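Local coordinates for protein Uly1 (Catenovulum maritimum, PDB 7CZH) that probably cleaves the algal cell-wall polysaccharide ulvan as a lyase of polysaccharide lyase family 24, built on a calcium-binding beta-propeller, at residues 13-18 / 63-68; 382-387 / 423-428. All coordinates share one frame; numbering follows the deposited sequence.

Contact 1 (13-18 / 63-68); sequences QALFFD and TWYRGG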
ATOM      1  N   GLN A  13       1.182  22.425  -1.730  1.00 20.84           N
ATOM      2  CA  GLN A  13       1.017  22.326  -0.303  1.00 26.64           C
ATOM      3  C   GLN A  13       0.934  20.929   0.298  1.00 20.97           C
ATOM      4  O   GLN A  13       0.294  20.746   1.290  1.00 21.32           O
ATOM      5  CB  GLN A  13      -0.231  23.047   0.125  1.00 26.93           C
ATOM      6  CG  GLN A  13      -0.488  24.356  -0.519  1.00 37.44           C
ATOM      7  CD  GLN A  13      -1.670  25.054   0.084  1.00 40.74           C
ATOM      8  OE1 GLN A  13      -1.509  25.895   0.917  1.00 44.78           O
ATOM      9  NE2 GLN A  13      -2.852  24.698  -0.344  1.00 41.37           N
ATOM     10  N   ALA A  14       1.601  19.974  -0.297  1.00 17.60           N
ATOM     11  CA  ALA A  14       1.590  18.609   0.217  1.00 21.67           C
ATOM     12  C   ALA A  14       2.405  18.513   1.513  1.00 24.86           C
ATOM     13  O   ALA A  14       3.498  19.075   1.618  1.00 21.16           O
ATOM     14  CB  ALA A  14       2.142  17.644  -0.833  1.00 20.73           C
ATOM     15  N   LEU A  15       1.855  17.809   2.504  1.00 19.00           N
ATOM     16  CA  LEU A  15       2.495  17.704   3.813  1.00 21.02           C
ATOM     17  C   LEU A  15       3.784  16.893   3.734  1.00 20.34           C
ATOM     18  O   LEU A  15       3.826  15.822   3.119  1.00 19.11           O
ATOM     19  CB  LEU A  15       1.535  17.069   4.825  1.00 23.34           C
ATOM     20  CG  LEU A  15       2.108  16.762   6.220  1.00 22.81           C
ATOM     21  CD1 LEU A  15       2.489  18.066   6.893  1.00 19.91           C
ATOM     22  CD2 LEU A  15       1.095  16.014   7.056  1.00 19.47           C
ATOM     23  N   PHE A  16       4.830  17.399   4.373  1.00 21.19           N
ATOM     24  CA  PHE A  16       6.114  16.721   4.442  1.00 18.55           C
ATOM     25  C   PHE A  16       6.666  16.871   5.852  1.00 20.55           C
ATOM     26  O   PHE A  16       6.480  17.908   6.491  1.00 21.04           O
ATOM     27  CB  PHE A  16       7.089  17.295   3.416  1.00 20.88           C
ATOM     28  CG  PHE A  16       8.404  16.580   3.337  1.00 23.91           C
ATOM     29  CD1 PHE A  16       8.553  15.463   2.527  1.00 22.40           C
ATOM     30  CD2 PHE A  16       9.509  17.048   4.044  1.00 23.26           C
ATOM     31  CE1 PHE A  16       9.788  14.816   2.435  1.00 28.33           C
ATOM     32  CE2 PHE A  16      10.745  16.406   3.964  1.00 24.77           C
ATOM     33  CZ  PHE A  16      10.882  15.287   3.159  1.00 25.09           C
ATOM     34  N   PHE A  17       7.340  15.832   6.333  1.00 21.07           N
ATOM     35  CA  PHE A  17       7.847  15.811   7.706  1.00 18.04           C
ATOM     36  C   PHE A  17       9.283  16.304   7.641  1.00 23.65           C
ATOM     37  O   PHE A  17      10.213  15.538   7.380  1.00 24.89           O
ATOM     38  CB  PHE A  17       7.734  14.415   8.301  1.00 16.03           C
ATOM     39  CG  PHE A  17       6.335  13.839   8.249  1.00 17.22           C
ATOM     40  CD1 PHE A  17       5.226  14.649   8.439  1.00 19.05           C
ATOM     41  CD2 PHE A  17       6.133  12.481   8.020  1.00 18.47           C
ATOM     42  CE1 PHE A  17       3.945  14.127   8.391  1.00 16.59           C
ATOM     43  CE2 PHE A  17       4.846  11.949   7.970  1.00 18.47           C
ATOM     44  CZ  PHE A  17       3.746  12.787   8.162  1.00 17.26           C
ATOM     45  N   ASP A  18       9.467  17.608   7.857  1.00 21.36           N
ATOM     46  CA  ASP A  18      10.748  18.250   7.592  1.00 26.30           C
ATOM     47  C   ASP A  18      11.704  18.230   8.782  1.00 24.79           C
ATOM     48  O   ASP A  18      12.716  18.930   8.740  1.00 20.96           O
ATOM     49  CB  ASP A  18      10.537  19.696   7.132  1.00 25.33           C
ATOM     50  CG  ASP A  18       9.965  20.595   8.219  1.00 28.87           C
ATOM     51  OD1 ASP A  18       9.185  20.114   9.073  1.00 28.42           O
ATOM     52  OD2 ASP A  18      10.286  21.806   8.200  1.00 30.71           O
ATOM     53  N   THR A  63      -4.922  11.113  -3.309  1.00 18.41           N
ATOM     54  CA  THR A  63      -5.061  11.522  -1.920  1.00 19.28           C
ATOM     55  C   THR A  63      -3.742  12.073  -1.409  1.00 20.60           C
ATOM     56  O   THR A  63      -2.671  11.801  -1.959  1.00 17.83           O
ATOM     57  CB  THR A  63      -5.514  10.360  -1.028  1.00 20.71           C
ATOM     58  OG1 THR A  63      -4.497   9.353  -0.984  1.00 23.21           O
ATOM     59  CG2 THR A  63      -6.812   9.747  -1.564  1.00 16.30           C
ATOM     60  N   TRP A  64      -3.840  12.880  -0.355  1.00 18.16           N
ATOM     61  CA  TRP A  64      -2.672  13.513   0.240  1.00 19.22           C
ATOM     62  C   TRP A  64      -3.087  14.287   1.479  1.00 19.06           C
ATOM     63  O   TRP A  64      -4.259  14.665   1.619  1.00 19.40           O
ATOM     64  CB  TRP A  64      -1.960  14.436  -0.762  1.00 17.78           C
ATOM     65  CG  TRP A  64      -2.859  15.445  -1.486  1.00 15.69           C
ATOM     66  CD1 TRP A  64      -3.757  15.185  -2.496  1.00 19.77           C
ATOM     67  CD2 TRP A  64      -2.914  16.858  -1.261  1.00 19.02           C
ATOM     68  NE1 TRP A  64      -4.363  16.357  -2.912  1.00 18.51           N
ATOM     69  CE2 TRP A  64      -3.867  17.397  -2.168  1.00 18.63           C
ATOM     70  CE3 TRP A  64      -2.243  17.729  -0.392  1.00 18.15           C
ATOM     71  CZ2 TRP A  64      -4.171  18.757  -2.208  1.00 21.30           C
ATOM     72  CZ3 TRP A  64      -2.542  19.080  -0.438  1.00 22.66           C
ATOM     73  CH2 TRP A  64      -3.495  19.586  -1.341  1.00 20.98           C
ATOM     74  N   TYR A  65      -2.131  14.493   2.358  1.00 17.12           N
ATOM     75  CA  TYR A  65      -2.312  15.311   3.537  1.00 20.72           C
ATOM     76  C   TYR A  65      -1.785  16.721   3.185  1.00 17.56           C
ATOM     77  O   TYR A  65      -0.785  16.853   2.603  1.00 17.41           O
ATOM     78  CB  TYR A  65      -1.554  14.746   4.744  1.00 18.75           C
ATOM     79  CG  TYR A  65      -2.164  13.545   5.405  1.00 17.55           C
ATOM     80  CD1 TYR A  65      -3.175  13.687   6.306  1.00 21.33           C
ATOM     81  CD2 TYR A  65      -1.721  12.271   5.124  1.00 19.72           C
ATOM     82  CE1 TYR A  65      -3.736  12.614   6.931  1.00 23.42           C
ATOM     83  CE2 TYR A  65      -2.277  11.170   5.741  1.00 17.67           C
ATOM     84  CZ  TYR A  65      -3.294  11.340   6.623  1.00 19.49           C
ATOM     85  OH  TYR A  65      -3.842  10.289   7.251  1.00 22.28           O
ATOM     86  N   ARG A  66      -2.488  17.761   3.564  1.00 21.92           N
ATOM     87  CA  ARG A  66      -2.033  19.111   3.280  1.00 22.32           C
ATOM     88  C   ARG A  66      -1.167  19.667   4.388  1.00 21.96           C
ATOM     89  O   ARG A  66      -1.485  19.516   5.501  1.00 26.00           O
ATOM     90  CB  ARG A  66      -3.228  20.009   3.061  1.00 23.29           C
ATOM     91  CG  ARG A  66      -2.940  21.451   2.699  1.00 25.55           C
ATOM     92  CD  ARG A  66      -4.232  22.165   2.331  1.00 25.48           C
ATOM     93  NE  ARG A  66      -4.965  22.385   3.528  1.00 34.00           N
ATOM     94  CZ  ARG A  66      -6.231  22.724   3.630  1.00 32.65           C
ATOM     95  NH1 ARG A  66      -6.981  22.876   2.576  1.00 30.99           N
ATOM     96  NH2 ARG A  66      -6.717  22.915   4.818  1.00 26.23           N
ATOM     97  N   GLY A  67      -0.065  20.292   4.052  1.00 20.27           N
ATOM     98  CA  GLY A  67       0.780  20.914   5.035  1.00 23.21           C
ATOM     99  C   GLY A  67       0.326  22.323   5.394  1.00 23.57           C
ATOM    100  O   GLY A  67      -0.507  22.857   4.772  1.00 25.36           O
ATOM    101  N   GLY A  68       0.898  22.925   6.410  1.00 26.04           N
ATOM    102  CA  GLY A  68       1.945  22.357   7.200  1.00 22.62           C
ATOM    103  C   GLY A  68       1.564  21.606   8.448  1.00 25.96           C
ATOM    104  O   GLY A  68       0.507  21.041   8.544  1.00 24.62           O
TER
HETATM  105  O   HOH W   1      -1.753  25.082   3.293  1.00 39.31           O

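Contact 2 (382-387 / 423-428); sequences YQKAGV and QAKGGT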
ATOM      1  N   TYR A 382      11.046 -16.181 -10.948  1.00 16.32           N
ATOM      2  CA  TYR A 382      10.017 -16.125 -11.976  1.00 23.93           C
ATOM      3  C   TYR A 382       9.759 -17.514 -12.541  1.00 23.24           C
ATOM      4  O   TYR A 382      10.601 -18.417 -12.463  1.00 18.54           O
ATOM      5  CB  TYR A 382      10.373 -15.130 -13.098  1.00 18.52           C
ATOM      6  CG  TYR A 382      11.662 -15.431 -13.825  1.00 24.97           C
ATOM      7  CD1 TYR A 382      12.899 -15.078 -13.274  1.00 24.69           C
ATOM      8  CD2 TYR A 382      11.650 -16.089 -15.058  1.00 20.65           C
ATOM      9  CE1 TYR A 382      14.093 -15.356 -13.940  1.00 25.16           C
ATOM     10  CE2 TYR A 382      12.832 -16.365 -15.732  1.00 24.00           C
ATOM     11  CZ  TYR A 382      14.049 -15.997 -15.166  1.00 30.04           C
ATOM     12  OH  TYR A 382      15.220 -16.270 -15.827  1.00 27.66           O
ATOM     13  N   GLN A 383       8.555 -17.664 -13.093  1.00 18.97           N
ATOM     14  CA  GLN A 383       8.078 -18.907 -13.679  1.00 17.78           C
ATOM     15  C   GLN A 383       7.300 -18.530 -14.926  1.00 23.51           C
ATOM     16  O   GLN A 383       6.265 -17.864 -14.830  1.00 24.28           O
ATOM     17  CB  GLN A 383       7.182 -19.678 -12.705  1.00 19.72           C
ATOM     18  CG  GLN A 383       6.624 -21.005 -13.237  1.00 20.77           C
ATOM     19  CD  GLN A 383       5.481 -21.545 -12.381  1.00 22.46           C
ATOM     20  OE1 GLN A 383       4.599 -20.793 -11.970  1.00 23.37           O
ATOM     21  NE2 GLN A 383       5.499 -22.854 -12.103  1.00 22.03           N
ATOM     22  N   LYS A 384       7.786 -18.954 -16.083  1.00 24.64           N
ATOM     23  CA  LYS A 384       7.154 -18.581 -17.339  1.00 17.76           C
ATOM     24  C   LYS A 384       5.837 -19.331 -17.527  1.00 24.48           C
ATOM     25  O   LYS A 384       5.783 -20.560 -17.389  1.00 21.67           O
ATOM     26  CB  LYS A 384       8.114 -18.867 -18.499  1.00 22.45           C
ATOM     27  CG  LYS A 384       7.553 -18.515 -19.888  1.00 29.51           C
ATOM     28  CD  LYS A 384       8.679 -18.214 -20.872  1.00 25.79           C
ATOM     29  CE  LYS A 384       8.253 -18.462 -22.314  1.00 38.11           C
ATOM     30  NZ  LYS A 384       6.993 -17.750 -22.687  1.00 39.41           N
ATOM     31  N   ALA A 385       4.770 -18.582 -17.829  1.00 22.86           N
ATOM     32  CA  ALA A 385       3.476 -19.147 -18.205  1.00 24.01           C
ATOM     33  C   ALA A 385       2.914 -20.058 -17.123  1.00 25.06           C
ATOM     34  O   ALA A 385       2.178 -20.999 -17.420  1.00 28.45           O
ATOM     35  CB  ALA A 385       3.551 -19.903 -19.537  1.00 26.47           C
ATOM     36  N   GLY A 386       3.270 -19.796 -15.864  1.00 25.09           N
ATOM     37  CA  GLY A 386       2.701 -20.525 -14.747  1.00 22.43           C
ATOM     38  C   GLY A 386       3.111 -21.975 -14.609  1.00 24.73           C
ATOM     39  O   GLY A 386       2.548 -22.680 -13.766  1.00 27.88           O
ATOM     40  N   VAL A 387       4.074 -22.453 -15.396  1.00 24.99           N
ATOM     41  CA  VAL A 387       4.461 -23.862 -15.397  1.00 27.14           C
ATOM     42  C   VAL A 387       5.979 -23.958 -15.434  1.00 22.65           C
ATOM     43  O   VAL A 387       6.685 -22.984 -15.698  1.00 23.60           O
ATOM     44  CB  VAL A 387       3.850 -24.650 -16.583  1.00 25.73           C
ATOM     45  CG1 VAL A 387       2.345 -24.828 -16.401  1.00 25.07           C
ATOM     46  CG2 VAL A 387       4.157 -23.946 -17.886  1.00 26.32           C
ATOM     47  N   GLN A 423      11.797  -2.587 -19.069  1.00 19.09           N
ATOM     48  CA  GLN A 423      10.765  -3.544 -19.409  1.00 22.85           C
ATOM     49  C   GLN A 423      11.391  -4.865 -19.821  1.00 20.83           C
ATOM     50  O   GLN A 423      12.478  -4.913 -20.406  1.00 20.23           O
ATOM     51  CB  GLN A 423       9.846  -2.991 -20.516  1.00 17.52           C
ATOM     52  CG  GLN A 423       9.924  -3.702 -21.841  1.00 25.35           C
ATOM     53  CD  GLN A 423       8.922  -3.144 -22.851  1.00 30.17           C
ATOM     54  OE1 GLN A 423       8.348  -2.064 -22.656  1.00 28.94           O
ATOM     55  NE2 GLN A 423       8.706  -3.880 -23.931  1.00 28.69           N
ATOM     56  N   ALA A 424      10.685  -5.940 -19.501  1.00 20.24           N
ATOM     57  CA  ALA A 424      11.122  -7.284 -19.843  1.00 23.55           C
ATOM     58  C   ALA A 424       9.899  -8.080 -20.252  1.00 21.54           C
ATOM     59  O   ALA A 424       8.812  -7.874 -19.706  1.00 21.53           O
ATOM     60  CB  ALA A 424      11.833  -7.972 -18.657  1.00 18.53           C
ATOM     61  N   LYS A 425      10.073  -8.978 -21.218  1.00 21.54           N
ATOM     62  CA  LYS A 425       8.995  -9.899 -21.538  1.00 24.51           C
ATOM     63  C   LYS A 425       8.665 -10.732 -20.307  1.00 22.21           C
ATOM     64  O   LYS A 425       9.561 -11.173 -19.579  1.00 22.11           O
ATOM     65  CB  LYS A 425       9.395 -10.794 -22.712  1.00 26.72           C
ATOM     66  CG  LYS A 425       8.462 -11.975 -22.989  1.00 35.28           C
ATOM     67  CD  LYS A 425       7.233 -11.587 -23.813  1.00 36.86           C
ATOM     68  CE  LYS A 425       6.440 -12.834 -24.231  1.00 41.40           C
ATOM     69  NZ  LYS A 425       6.319 -13.837 -23.117  1.00 37.68           N
ATOM     70  N   GLY A 426       7.367 -10.915 -20.056  1.00 23.85           N
ATOM     71  CA  GLY A 426       6.919 -11.746 -18.951  1.00 18.73           C
ATOM     72  C   GLY A 426       7.558 -13.115 -19.022  1.00 25.11           C
ATOM     73  O   GLY A 426       7.740 -13.668 -20.116  1.00 17.14           O
ATOM     74  N   GLY A 427       7.943 -13.654 -17.866  1.00 23.93           N
ATOM     75  CA  GLY A 427       8.578 -14.950 -17.823  1.00 20.41           C
ATOM     76  C   GLY A 427      10.040 -14.947 -18.191  1.00 24.66           C
ATOM     77  O   GLY A 427      10.601 -16.022 -18.424  1.00 21.43           O
ATOM     78  N   THR A 428      10.667 -13.774 -18.274  1.00 21.28           N
ATOM     79  CA  THR A 428      12.091 -13.635 -18.547  1.00 24.41           C
ATOM     80  C   THR A 428      12.712 -12.701 -17.512  1.00 24.78           C
ATOM     81  O   THR A 428      12.019 -11.968 -16.799  1.00 24.36           O
ATOM     82  CB  THR A 428      12.365 -13.075 -19.957  1.00 25.28           C
ATOM     83  OG1 THR A 428      12.036 -11.679 -19.987  1.00 25.25           O
ATOM     84  CG2 THR A 428      11.548 -13.821 -21.023  1.00 24.03           C
TER

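Contact 1 (13-18 / 63-68)
The backbone carbonyl O of Q13 is met by three groups: G67 N donates to Q13 O at 2.8 Å in a fairly straight hydrogen bond, R66 CA adds a longer CA-H...O contact, and the indole of W64 brings its edge to the same oxygen, CZ3 lying 3.7 Å from Q13 O. A second bond runs the other way, from L15 N to Y65 O at 2.8 Å. Together they bridge A14 and R66 and tie the strand that ends at L15 to the end of strand 59-65, in the neighbouring blade of the propeller. With its CG anti to the backbone N (chi1 174°), L15 sets CD2 3.7 Å from Y65 CB and sends CD1 over G67. Glycine suits that position, because a CB there would press on L15 CA. Alongside, the aliphatic part of R66 runs beside Q13, R66 CD being 3.9 Å from Q13 NE2, while the guanidinium goes on to salt bridges with D71 and E90. Water 1 donates to both Q13 OE1 and G67 O. Main-chain bonds thus join the blades here, with L15 and W64 packed beside the bonded carbonyls, probably limiting water's access, and the R66 charge balanced by its acidic partners.

Contact 2 (382-387 / 423-428)
With its CG lodged between the backbone N and the carbonyl carbon (chi1 59°), Y382 turns its ring to the turn at 425-428, and K384, whose CG is anti to the backbone N (chi1 180°), lays its chain along the same turn. The contact joins two adjacent blades of the beta-propeller: strand 373-383 in one, and in the other the type II beta turn that follows strand 418-425. G427 O is the meeting point. It lies 3.5 Å from Y382 CE2, approaching the ring obliquely, and 3.8 Å from K384 CB. T428 C sits over one face of the ring, displaced from the ring centre, and a broad flat side chain suits a place where it lies against main chain. Replacing Y382 by an alanine is likely to open a gap beside the G427 carbonyl and take the aromatic cover from the main chain of T428. Glycine fits at position 427 on two counts: its phi of 79° belongs to the third residue of a type II turn, and a CB would collide with K384 CG. G427 N is held in turn by H360 NE2. Further along, the two lysine ammonium groups come close, K384 NZ to K425 NZ 4.0 Å, an unfavourable pairing of like charges, probably eased by solvent and by the acidic D358 and E407, which K384 and K425 respectively touch. Threonine closes the turn on itself, T428 OG1 donating to K425 O at 2.6 Å.

How the contacts relate
Both contacts stitch neighbouring blades of one propeller at strand ends, on opposite sides of the chain's centre, with centres about 39 Å apart and no shared elements. Contact 1 is largely buried and involves strand 3-15, which pairs with 469-478 and so completes the last blade with an N-terminal strand, in the manner of propeller ring closure; its partner, strand 59-65, is the second strand of the next sheet. Contact 2 lies at the surface, between sheets that follow one another in sequence. The chemistry differs accordingly: contact 1 relies on cross-segment backbone hydrogen bonds, whereas contact 2 has none and depends on van der Waals contact. Glycine permits close approach in each.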